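Local coordinates for putative laminarinase (Phanerochaete chrysosporium, PDB 2W39), which probably hydrolyses beta-glucans such as laminarin and lichenin, as an extracellular family 16 glycoside hydrolase of a white rot fungus, at residues A[19-24]-A[71-76]; A[23-28]-A[250-255]; A[209-214]-A[222-227]. One frame throughout, in Å; residues are numbered along the deposited sequence.

Contact 1: A[19-24]-A[71-76]; sequences THEAIA and SVRIRS
Glu21 and Arg73 meet because CG of Glu21 stands anti to its own carbonyl carbon (chi1 -60°), while Arg73 runs extended from CG to NE. Their side chains cross at a slant. Arg73 NE donates to Glu21 OE1 at 2.9 Å, with the oxygen in the guanidinium plane but the donor well above the carboxylate plane. Ile23 CD1 lies over one face of that guanidinium. Glu21 OE2 faces Arg75 NH1 at 3.5 Å through charge alone; Arg75 NH1 and Arg73 NH2 both bridge to Glu107. An alanine in place of Glu21 would probably leave Arg73 NE without its acceptor and Arg75 NH1 without one of its two negative neighbours.

Thr19 and Arg75 form an antiparallel hydrogen-bonded pair; just past the strand end Glu21 N donates to Arg73 O at 2.8 Å, almost straight. On the sheet face opposite Thr19 and Arg75, Ile74 CG2 sits 3.5 Å above the centre of the His20 ring in a CH-pi contact. Thr45 and Gln36 hold the ring nitrogens.

Arg73 NH2 also binds O6 of a bound glucose. The two arginines probably offset the neighbouring charges of Glu21 and Glu107, and the Arg73 NE bond is likely to help position an arginine that touches sugar.

Contact 2: A[23-28]-A[250-255]; sequences IADPTH and NLTFCG. With BGC (beta-D-glucopyranose), chain B; LGC (D-glucono-1,5-lactone), chain D.
Thr252 faces Asp25 and Thr27, and its side chain can be followed outward. Thr252 CB lies 3.6 Å from Asp25 OD2. From CB, the hydroxyl branch stands anti to the backbone N (chi1 -165°). This brings Thr252 OG1 to Asp25 OD2, to which it donates at 2.8 Å. It arrives from above the carboxylate plane, and the two side chains cross at about a right angle. The methyl branch, Thr252 CG2, packs against Thr27 OG1 at 3.9 Å.

Asp25 OD2 has other donors. Thr27 OG1 reaches Asp25 OD2 at 2.9 Å on the syn side, from the opposite face to Thr252 OG1. Gly29 N is a further donor. The other oxygen, Asp25 OD1, accepts from Thr27 N at 3.2 Å, which makes an Asx turn. It sits within a type I beta turn from Asp25 to His28, closed by His28 N on Asp25 O.

At the end of the turn the two segments come close at Gly255. Gly255 CA touches Thr27 O at 3.3 Å and makes a CH...O contact with His28 O. A CB on this residue would clash with Thr27 O. The neighbouring Cys254 is tied to Cys273 by a disulfide, and His28 ND1 bonds to Asp256.

Thr27 CG2 points into the sugar pocket. Thr27 CG2 lies 3.3 Å from LGC O3 of the gluconolactone. Thr27 CG2 lies 3.5 Å from BGC O3 of the glucose that overlaps it. The pocket also includes Trp99.

The buried carboxylate of Asp25 is thus met by several neutral donors, which would help it bear a negative charge. Its bonds to Thr27 N and OG1 probably fix the turn and the rotation of that side chain, with CG2 on the sugar side.

Contact 3: A[209-214]-A[222-227]; sequences PNDIAS and DNWGTP
Trp224 is met by three residues around the start of helix 210-214. Its NE1 donates to Asp211 OD2 at 3.0 Å. The bond is nearly straight (166°), lies close to the indole plane and enters on the anti side of the carboxylate. The carboxylate and ring planes are turned 65° apart. Asp211 CB also comes near Trp224 NE1, at 3.3 Å.

Ile212 and Pro209 cover one face of the same indole. With CG1 anti to the carbonyl carbon (chi1 -70°), Ile212 lays CG1 over the six-membered ring of Trp224. Ile212 CG1 stands 3.7 Å from the centroid of that ring in a CH-pi contact, almost on its normal. Ile212 CD1 reaches on to Trp224 CE3, also at 3.7 Å. Pro209 CB lies over the five-membered ring, 3.8 Å from Trp224 CD1. The ring is thus pinned by one bond at its edge and by hydrocarbon over a face.

In the next shell, Asn220 N donates to Asp211 OD2, the same oxygen that takes the indole N-H. Pro209 is the N-cap residue, and its O accepts from Ala213 N. Phe201 of strand 195-202 touches Pro209 and Ile212, and Ala188 of strand 185-191 packs on Ile212 and Trp224. Trp199 makes an edge-to-face contact with Trp224 and donates from NE1 to Gly225 O.

The helix is therefore fixed against the loop that follows strand 218-220, and both rest on the sheet. Asp211 lies in the first turn of the helix, where its negative charge would probably be eased by the helix start and by two N-H donors.

Overall arrangement
Contacts 1 and 2 are neighbours, with centres about 10 Å apart. Both use the chain that leaves strand 18-20, and they share Ile23 and Ala24. Their partner strands, 69-76 and 246-253, lie side by side in the mixed sheet of the beta sandwich, close to the bound sugar. This one loop is thus held to two adjacent strands at the substrate cleft. Contact 3 lies on the opposite side of the chain's centre, about 30 Å from contact 1 and 33 Å from contact 2, between centres. It falls after contact 1 and between the two segments of contact 2. It packs on the other, antiparallel sheet, far from the bound sugar.

Contact 1: A[19-24]-A[71-76]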
loop_
_atom_site.group_PDB
_atom_site.type_symbol
_atom_site.label_atom_id
_atom_site.label_comp_id
_atom_site.label_asym_id
_atom_site.label_seq_id
_atom_site.Cartn_x
_atom_site.Cartn_y
_atom_site.Cartn_z
ATOM N N THR A 19 4.142 4.451 -14.401
ATOM C CA THR A 19 5.212 3.661 -14.978
ATOM C C THR A 19 5.473 2.462 -14.070
ATOM O O THR A 19 5.047 2.431 -12.912
ATOM C CB THR A 19 6.513 4.445 -15.160
ATOM O OG1 THR A 19 7.035 4.791 -13.882
ATOM C CG2 THR A 19 6.285 5.686 -15.984
ATOM N N HIS A 20 6.134 1.457 -14.616
ATOM C CA HIS A 20 6.673 0.365 -13.818
ATOM C C HIS A 20 8.119 0.682 -13.471
ATOM O O HIS A 20 8.931 1.018 -14.346
ATOM C CB HIS A 20 6.629 -0.938 -14.617
ATOM C CG HIS A 20 5.263 -1.530 -14.774
ATOM N ND1 HIS A 20 4.194 -0.847 -15.315
ATOM C CD2 HIS A 20 4.809 -2.781 -14.507
ATOM C CE1 HIS A 20 3.138 -1.647 -15.348
ATOM N NE2 HIS A 20 3.485 -2.830 -14.874
ATOM N N GLU A 21 8.462 0.578 -12.195
ATOM C CA GLU A 21 9.815 0.853 -11.739
ATOM C C GLU A 21 10.626 -0.435 -11.794
ATOM O O GLU A 21 10.415 -1.345 -10.986
ATOM C CB GLU A 21 9.783 1.394 -10.323
ATOM C CG GLU A 21 9.002 2.694 -10.149
ATOM C CD GLU A 21 9.211 3.237 -8.760
ATOM O OE1 GLU A 21 8.392 2.941 -7.864
ATOM O OE2 GLU A 21 10.228 3.957 -8.573
ATOM N N ALA A 22 11.560 -0.505 -12.743
ATOM C CA ALA A 22 12.436 -1.662 -12.868
ATOM C C ALA A 22 13.698 -1.331 -12.088
ATOM O O ALA A 22 14.724 -0.924 -12.647
ATOM C CB ALA A 22 12.730 -1.934 -14.326
ATOM N N ILE A 23 13.608 -1.506 -10.778
ATOM C CA ILE A 23 14.640 -1.076 -9.846
ATOM C C ILE A 23 15.014 -2.223 -8.940
ATOM O O ILE A 23 14.196 -3.105 -8.667
ATOM C CB ILE A 23 14.183 0.151 -8.995
ATOM C CG1 ILE A 23 12.956 -0.179 -8.114
ATOM C CG2 ILE A 23 13.922 1.351 -9.891
ATOM C CD1 ILE A 23 12.571 0.923 -7.148
ATOM N N ALA A 24 16.261 -2.219 -8.470
ATOM C CA ALA A 24 16.632 -3.061 -7.339
ATOM C C ALA A 24 15.724 -2.699 -6.176
ATOM O O ALA A 24 15.492 -1.519 -5.899
ATOM C CB ALA A 24 18.091 -2.847 -6.971
ATOM N N SER A 71 7.916 -9.537 -10.306
ATOM C CA SER A 71 6.783 -8.814 -9.754
ATOM C C SER A 71 6.835 -7.389 -10.293
ATOM O O SER A 71 7.694 -7.066 -11.130
ATOM C CB SER A 71 6.854 -8.847 -8.227
ATOM O OG SER A 71 5.625 -8.393 -7.675
ATOM N N VAL A 72 5.932 -6.550 -9.796
ATOM C CA VAL A 72 5.822 -5.191 -10.298
ATOM C C VAL A 72 5.695 -4.180 -9.166
ATOM O O VAL A 72 5.149 -4.474 -8.089
ATOM C CB VAL A 72 4.658 -5.033 -11.309
ATOM C CG1 VAL A 72 4.863 -5.927 -12.545
ATOM C CG2 VAL A 72 3.306 -5.298 -10.665
ATOM N N ARG A 73 6.165 -2.968 -9.460
ATOM C CA ARG A 73 6.074 -1.794 -8.597
ATOM C C ARG A 73 5.710 -0.644 -9.531
ATOM O O ARG A 73 6.532 -0.219 -10.344
ATOM C CB ARG A 73 7.417 -1.562 -7.905
ATOM C CG ARG A 73 7.503 -0.242 -7.134
ATOM C CD ARG A 73 8.679 -0.244 -6.211
ATOM N NE ARG A 73 9.011 1.096 -5.724
ATOM C CZ ARG A 73 9.628 1.353 -4.570
ATOM N NH1 ARG A 73 9.854 0.391 -3.686
ATOM N NH2 ARG A 73 9.960 2.600 -4.267
ATOM N N ILE A 74 4.467 -0.196 -9.460
ATOM C CA ILE A 74 4.010 0.862 -10.342
ATOM C C ILE A 74 3.932 2.172 -9.599
ATOM O O ILE A 74 3.620 2.207 -8.409
ATOM C CB ILE A 74 2.672 0.490 -11.070
ATOM C CG1 ILE A 74 1.439 0.418 -10.133
ATOM C CG2 ILE A 74 2.848 -0.803 -11.897
ATOM C CD1 ILE A 74 0.114 0.402 -10.882
ATOM N N ARG A 75 4.219 3.261 -10.297
ATOM C CA ARG A 75 4.327 4.569 -9.687
ATOM C C ARG A 75 3.592 5.586 -10.553
ATOM O O ARG A 75 3.813 5.669 -11.771
ATOM C CB ARG A 75 5.804 4.963 -9.591
ATOM C CG ARG A 75 6.012 6.317 -8.914
ATOM C CD ARG A 75 7.466 6.713 -8.876
ATOM N NE ARG A 75 7.974 7.074 -10.202
ATOM C CZ ARG A 75 9.235 7.403 -10.452
ATOM N NH1 ARG A 75 10.137 7.370 -9.482
ATOM N NH2 ARG A 75 9.593 7.759 -11.678
ATOM N N SER A 76 2.732 6.393 -9.940
ATOM C CA SER A 76 2.037 7.430 -10.714
ATOM C C SER A 76 3.046 8.389 -11.316
ATOM O O SER A 76 4.041 8.738 -10.687
ATOM C CB SER A 76 1.018 8.200 -9.863
ATOM O OG SER A 76 1.638 8.925 -8.808
HETATM O O HOH W 1 6.215 6.977 -12.532
HETATM O O HOH W 2 8.090 -2.962 -11.553
#

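Contact 2: A[23-28]-A[250-255]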
loop_
_atom_site.group_PDB
_atom_site.type_symbol
_atom_site.label_atom_id
_atom_site.label_comp_id
_atom_site.label_asym_id
_atom_site.label_seq_id
_atom_site.Cartn_x
_atom_site.Cartn_y
_atom_site.Cartn_z
ATOM N N ILE A 23 13.608 -1.506 -10.778
ATOM C CA ILE A 23 14.640 -1.076 -9.846
ATOM C C ILE A 23 15.014 -2.223 -8.940
ATOM O O ILE A 23 14.196 -3.105 -8.667
ATOM C CB ILE A 23 14.183 0.151 -8.995
ATOM C CG1 ILE A 23 12.956 -0.179 -8.114
ATOM C CG2 ILE A 23 13.922 1.351 -9.891
ATOM C CD1 ILE A 23 12.571 0.923 -7.148
ATOM N N ALA A 24 16.261 -2.219 -8.470
ATOM C CA ALA A 24 16.632 -3.061 -7.339
ATOM C C ALA A 24 15.724 -2.699 -6.176
ATOM O O ALA A 24 15.492 -1.519 -5.899
ATOM C CB ALA A 24 18.091 -2.847 -6.971
ATOM N N ASP A 25 15.199 -3.698 -5.482
ATOM C CA ASP A 25 14.227 -3.414 -4.435
ATOM C C ASP A 25 14.887 -2.632 -3.291
ATOM O O ASP A 25 15.827 -3.127 -2.653
ATOM C CB ASP A 25 13.634 -4.707 -3.883
ATOM C CG ASP A 25 12.559 -4.447 -2.853
ATOM O OD1 ASP A 25 12.027 -3.311 -2.886
ATOM O OD2 ASP A 25 12.282 -5.340 -2.007
ATOM N N PRO A 26 14.400 -1.413 -2.985
ATOM C CA PRO A 26 14.959 -0.692 -1.837
ATOM C C PRO A 26 14.822 -1.465 -0.516
ATOM O O PRO A 26 15.622 -1.250 0.397
ATOM C CB PRO A 26 14.152 0.610 -1.823
ATOM C CG PRO A 26 13.700 0.780 -3.233
ATOM C CD PRO A 26 13.388 -0.603 -3.694
ATOM N N THR A 27 13.831 -2.362 -0.422
ATOM C CA THR A 27 13.632 -3.161 0.784
ATOM C C THR A 27 14.280 -4.542 0.710
ATOM O O THR A 27 14.021 -5.391 1.556
ATOM C CB THR A 27 12.138 -3.242 1.196
ATOM O OG1 THR A 27 11.340 -3.614 0.072
ATOM C CG2 THR A 27 11.661 -1.895 1.678
ATOM N N HIS A 28 15.140 -4.752 -0.288
ATOM C CA HIS A 28 16.033 -5.934 -0.318
ATOM C C HIS A 28 15.291 -7.268 -0.398
ATOM O O HIS A 28 15.770 -8.286 0.103
ATOM C CB HIS A 28 17.006 -5.908 0.872
ATOM C CG HIS A 28 17.720 -4.604 0.997
ATOM N ND1 HIS A 28 17.416 -3.688 1.976
ATOM C CD2 HIS A 28 18.648 -4.014 0.206
ATOM C CE1 HIS A 28 18.174 -2.616 1.829
ATOM N NE2 HIS A 28 18.915 -2.780 0.751
ATOM N N ASN A 250 2.766 -1.934 -5.135
ATOM C CA ASN A 250 3.817 -2.920 -5.401
ATOM C C ASN A 250 3.586 -4.222 -4.679
ATOM O O ASN A 250 2.738 -4.322 -3.790
ATOM C CB ASN A 250 5.210 -2.363 -5.019
ATOM C CG ASN A 250 5.379 -2.233 -3.527
ATOM O OD1 ASN A 250 4.886 -1.274 -2.927
ATOM N ND2 ASN A 250 6.035 -3.213 -2.903
ATOM N N LEU A 251 4.394 -5.204 -5.058
ATOM C CA LEU A 251 4.466 -6.458 -4.328
ATOM C C LEU A 251 5.924 -6.901 -4.310
ATOM O O LEU A 251 6.502 -7.193 -5.358
ATOM C CB LEU A 251 3.597 -7.511 -5.012
ATOM C CG LEU A 251 3.777 -8.953 -4.509
ATOM C CD1 LEU A 251 3.436 -9.090 -3.024
ATOM C CD2 LEU A 251 2.950 -9.912 -5.364
ATOM N N THR A 252 6.520 -6.920 -3.120
ATOM C CA THR A 252 7.824 -7.543 -2.942
ATOM C C THR A 252 7.672 -8.837 -2.132
ATOM O O THR A 252 6.558 -9.192 -1.714
ATOM C CB THR A 252 8.887 -6.556 -2.357
ATOM O OG1 THR A 252 10.176 -7.153 -2.563
ATOM C CG2 THR A 252 8.673 -6.237 -0.886
ATOM N N PHE A 253 8.780 -9.556 -1.946
ATOM C CA PHE A 253 8.786 -10.815 -1.186
ATOM C C PHE A 253 9.978 -10.811 -0.254
ATOM O O PHE A 253 11.058 -10.364 -0.641
ATOM C CB PHE A 253 8.884 -12.047 -2.104
ATOM C CG PHE A 253 8.004 -11.970 -3.316
ATOM C CD1 PHE A 253 8.529 -11.584 -4.548
ATOM C CD2 PHE A 253 6.647 -12.264 -3.225
ATOM C CE1 PHE A 253 7.705 -11.490 -5.683
ATOM C CE2 PHE A 253 5.827 -12.174 -4.346
ATOM C CZ PHE A 253 6.358 -11.789 -5.573
ATOM N N CYS A 254 9.798 -11.321 0.966
ATOM C CA CYS A 254 10.884 -11.418 1.950
ATOM C C CYS A 254 11.427 -10.016 2.259
ATOM O O CYS A 254 10.642 -9.112 2.512
ATOM C CB CYS A 254 11.978 -12.397 1.459
ATOM S SG CYS A 254 11.304 -13.999 0.929
ATOM N N GLY A 255 12.744 -9.828 2.245
ATOM C CA GLY A 255 13.298 -8.497 2.477
ATOM C C GLY A 255 13.260 -8.047 3.913
ATOM O O GLY A 255 13.058 -8.849 4.835
HETATM C C2 BGC B . 9.088 1.224 4.000
HETATM C C3 BGC B . 9.378 1.443 2.512
HETATM C C4 BGC B . 8.646 0.375 1.717
HETATM C C5 BGC B . 7.160 0.662 1.863
HETATM C C6 BGC B . 6.320 -0.288 1.019
HETATM C C1 BGC B . 7.641 0.811 4.336
HETATM O O1 BGC B . 7.666 -0.351 5.186
HETATM O O2 BGC B . 9.425 2.414 4.732
HETATM O O3 BGC B . 10.793 1.411 2.253
HETATM O O4 BGC B . 9.027 0.401 0.342
HETATM O O5 BGC B . 6.747 0.544 3.234
HETATM O O6 BGC B . 6.155 -1.530 1.714
HETATM C C1 LGC D . 7.906 1.285 4.223
HETATM C C2 LGC D . 9.323 1.569 3.824
HETATM O O5 LGC D . 6.860 0.944 3.260
HETATM O O1 LGC D . 7.599 1.321 5.404
HETATM O O2 LGC D . 9.751 2.839 4.353
HETATM C C3 LGC D . 9.484 1.505 2.300
HETATM O O3 LGC D . 10.868 1.313 1.961
HETATM C C4 LGC D . 8.628 0.375 1.729
HETATM O O4 LGC D . 8.953 0.117 0.366
HETATM C C5 LGC D . 7.172 0.805 1.867
HETATM C C6 LGC D . 6.148 -0.144 1.252
HETATM O O6 LGC D . 6.274 -1.484 1.749
#

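Contact 3: A[209-214]-A[222-227]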
loop_
_atom_site.group_PDB
_atom_site.type_symbol
_atom_site.label_atom_id
_atom_site.label_comp_id
_atom_site.label_asym_id
_atom_site.label_seq_id
_atom_site.Cartn_x
_atom_site.Cartn_y
_atom_site.Cartn_z
ATOM N N PRO A 209 -19.308 5.459 2.865
ATOM C CA PRO A 209 -19.748 6.686 2.203
ATOM C C PRO A 209 -19.898 6.507 0.697
ATOM O O PRO A 209 -19.010 5.963 0.043
ATOM C CB PRO A 209 -18.626 7.683 2.528
ATOM C CG PRO A 209 -18.097 7.192 3.836
ATOM C CD PRO A 209 -18.111 5.690 3.697
ATOM N N ASN A 210 -20.997 7.009 0.141
ATOM C CA ASN A 210 -21.187 6.938 -1.303
ATOM C C ASN A 210 -20.018 7.578 -2.067
ATOM O O ASN A 210 -19.611 7.095 -3.122
ATOM C CB ASN A 210 -22.523 7.553 -1.704
ATOM C CG ASN A 210 -22.846 7.312 -3.139
ATOM O OD1 ASN A 210 -23.496 6.309 -3.484
ATOM N ND2 ASN A 210 -22.379 8.189 -4.002
ATOM N N ASP A 211 -19.481 8.674 -1.526
ATOM C CA ASP A 211 -18.332 9.344 -2.145
ATOM C C ASP A 211 -17.191 8.368 -2.426
ATOM O O ASP A 211 -16.533 8.443 -3.461
ATOM C CB ASP A 211 -17.761 10.391 -1.195
ATOM C CG ASP A 211 -18.562 11.659 -1.124
ATOM O OD1 ASP A 211 -19.542 11.828 -1.888
ATOM O OD2 ASP A 211 -18.172 12.502 -0.289
ATOM N N ILE A 212 -16.937 7.493 -1.463
ATOM C CA ILE A 212 -15.875 6.500 -1.580
ATOM C C ILE A 212 -16.298 5.356 -2.494
ATOM O O ILE A 212 -15.547 4.971 -3.390
ATOM C CB ILE A 212 -15.478 5.974 -0.185
ATOM C CG1 ILE A 212 -14.743 7.069 0.615
ATOM C CG2 ILE A 212 -14.642 4.694 -0.274
ATOM C CD1 ILE A 212 -14.455 6.705 2.049
ATOM N N ALA A 213 -17.494 4.815 -2.271
ATOM C CA ALA A 213 -17.909 3.592 -2.949
ATOM C C ALA A 213 -18.180 3.791 -4.442
ATOM O O ALA A 213 -17.856 2.919 -5.241
ATOM C CB ALA A 213 -19.115 3.012 -2.247
ATOM N N SER A 214 -18.757 4.932 -4.813
ATOM C CA SER A 214 -19.179 5.155 -6.203
ATOM C C SER A 214 -18.305 6.091 -7.015
ATOM O O SER A 214 -18.473 6.198 -8.230
ATOM C CB SER A 214 -20.616 5.652 -6.237
ATOM O OG SER A 214 -21.458 4.565 -5.923
ATOM N N ASP A 222 -15.982 15.611 5.067
ATOM C CA ASP A 222 -16.715 15.935 6.305
ATOM C C ASP A 222 -17.764 14.883 6.621
ATOM O O ASP A 222 -18.182 14.748 7.780
ATOM C CB ASP A 222 -17.462 17.284 6.182
ATOM C CG ASP A 222 -16.537 18.489 6.164
ATOM O OD1 ASP A 222 -17.056 19.625 6.025
ATOM O OD2 ASP A 222 -15.305 18.327 6.299
ATOM N N ASN A 223 -18.204 14.179 5.581
ATOM C CA ASN A 223 -19.294 13.224 5.640
ATOM C C ASN A 223 -18.866 11.774 5.816
ATOM O O ASN A 223 -19.700 10.872 5.763
ATOM C CB ASN A 223 -20.156 13.363 4.376
ATOM C CG ASN A 223 -20.837 14.721 4.285
ATOM O OD1 ASN A 223 -21.173 15.332 5.305
ATOM N ND2 ASN A 223 -21.038 15.203 3.065
ATOM N N TRP A 224 -17.574 11.547 6.050
ATOM C CA TRP A 224 -17.027 10.198 5.976
ATOM C C TRP A 224 -16.907 9.464 7.304
ATOM O O TRP A 224 -16.481 8.307 7.341
ATOM C CB TRP A 224 -15.662 10.275 5.297
ATOM C CG TRP A 224 -15.749 10.574 3.823
ATOM C CD1 TRP A 224 -16.835 11.026 3.111
ATOM C CD2 TRP A 224 -14.681 10.464 2.892
ATOM N NE1 TRP A 224 -16.501 11.171 1.786
ATOM C CE2 TRP A 224 -15.179 10.843 1.624
ATOM C CE3 TRP A 224 -13.335 10.088 3.003
ATOM C CZ2 TRP A 224 -14.386 10.813 0.460
ATOM C CZ3 TRP A 224 -12.548 10.075 1.862
ATOM C CH2 TRP A 224 -13.073 10.426 0.602
ATOM N N GLY A 225 -17.292 10.113 8.393
ATOM C CA GLY A 225 -17.143 9.511 9.714
ATOM C C GLY A 225 -15.693 9.499 10.186
ATOM O O GLY A 225 -14.781 10.030 9.548
ATOM N N THR A 226 -15.477 8.856 11.317
ATOM C CA THR A 226 -14.173 8.816 11.943
ATOM C C THR A 226 -13.191 7.986 11.117
ATOM O O THR A 226 -13.521 6.883 10.685
ATOM C CB THR A 226 -14.340 8.255 13.351
ATOM O OG1 THR A 226 -15.131 9.188 14.082
ATOM C CG2 THR A 226 -13.015 8.039 14.041
ATOM N N PRO A 227 -11.967 8.505 10.911
ATOM C CA PRO A 227 -10.980 7.739 10.154
ATOM C C PRO A 227 -10.484 6.503 10.901
ATOM O O PRO A 227 -10.551 6.415 12.132
ATOM C CB PRO A 227 -9.840 8.749 9.947
ATOM C CG PRO A 227 -9.945 9.651 11.119
ATOM C CD PRO A 227 -11.428 9.805 11.360
HETATM O O HOH W 3 -20.347 14.154 0.576
HETATM O O HOH W 4 -20.534 13.010 1.033
#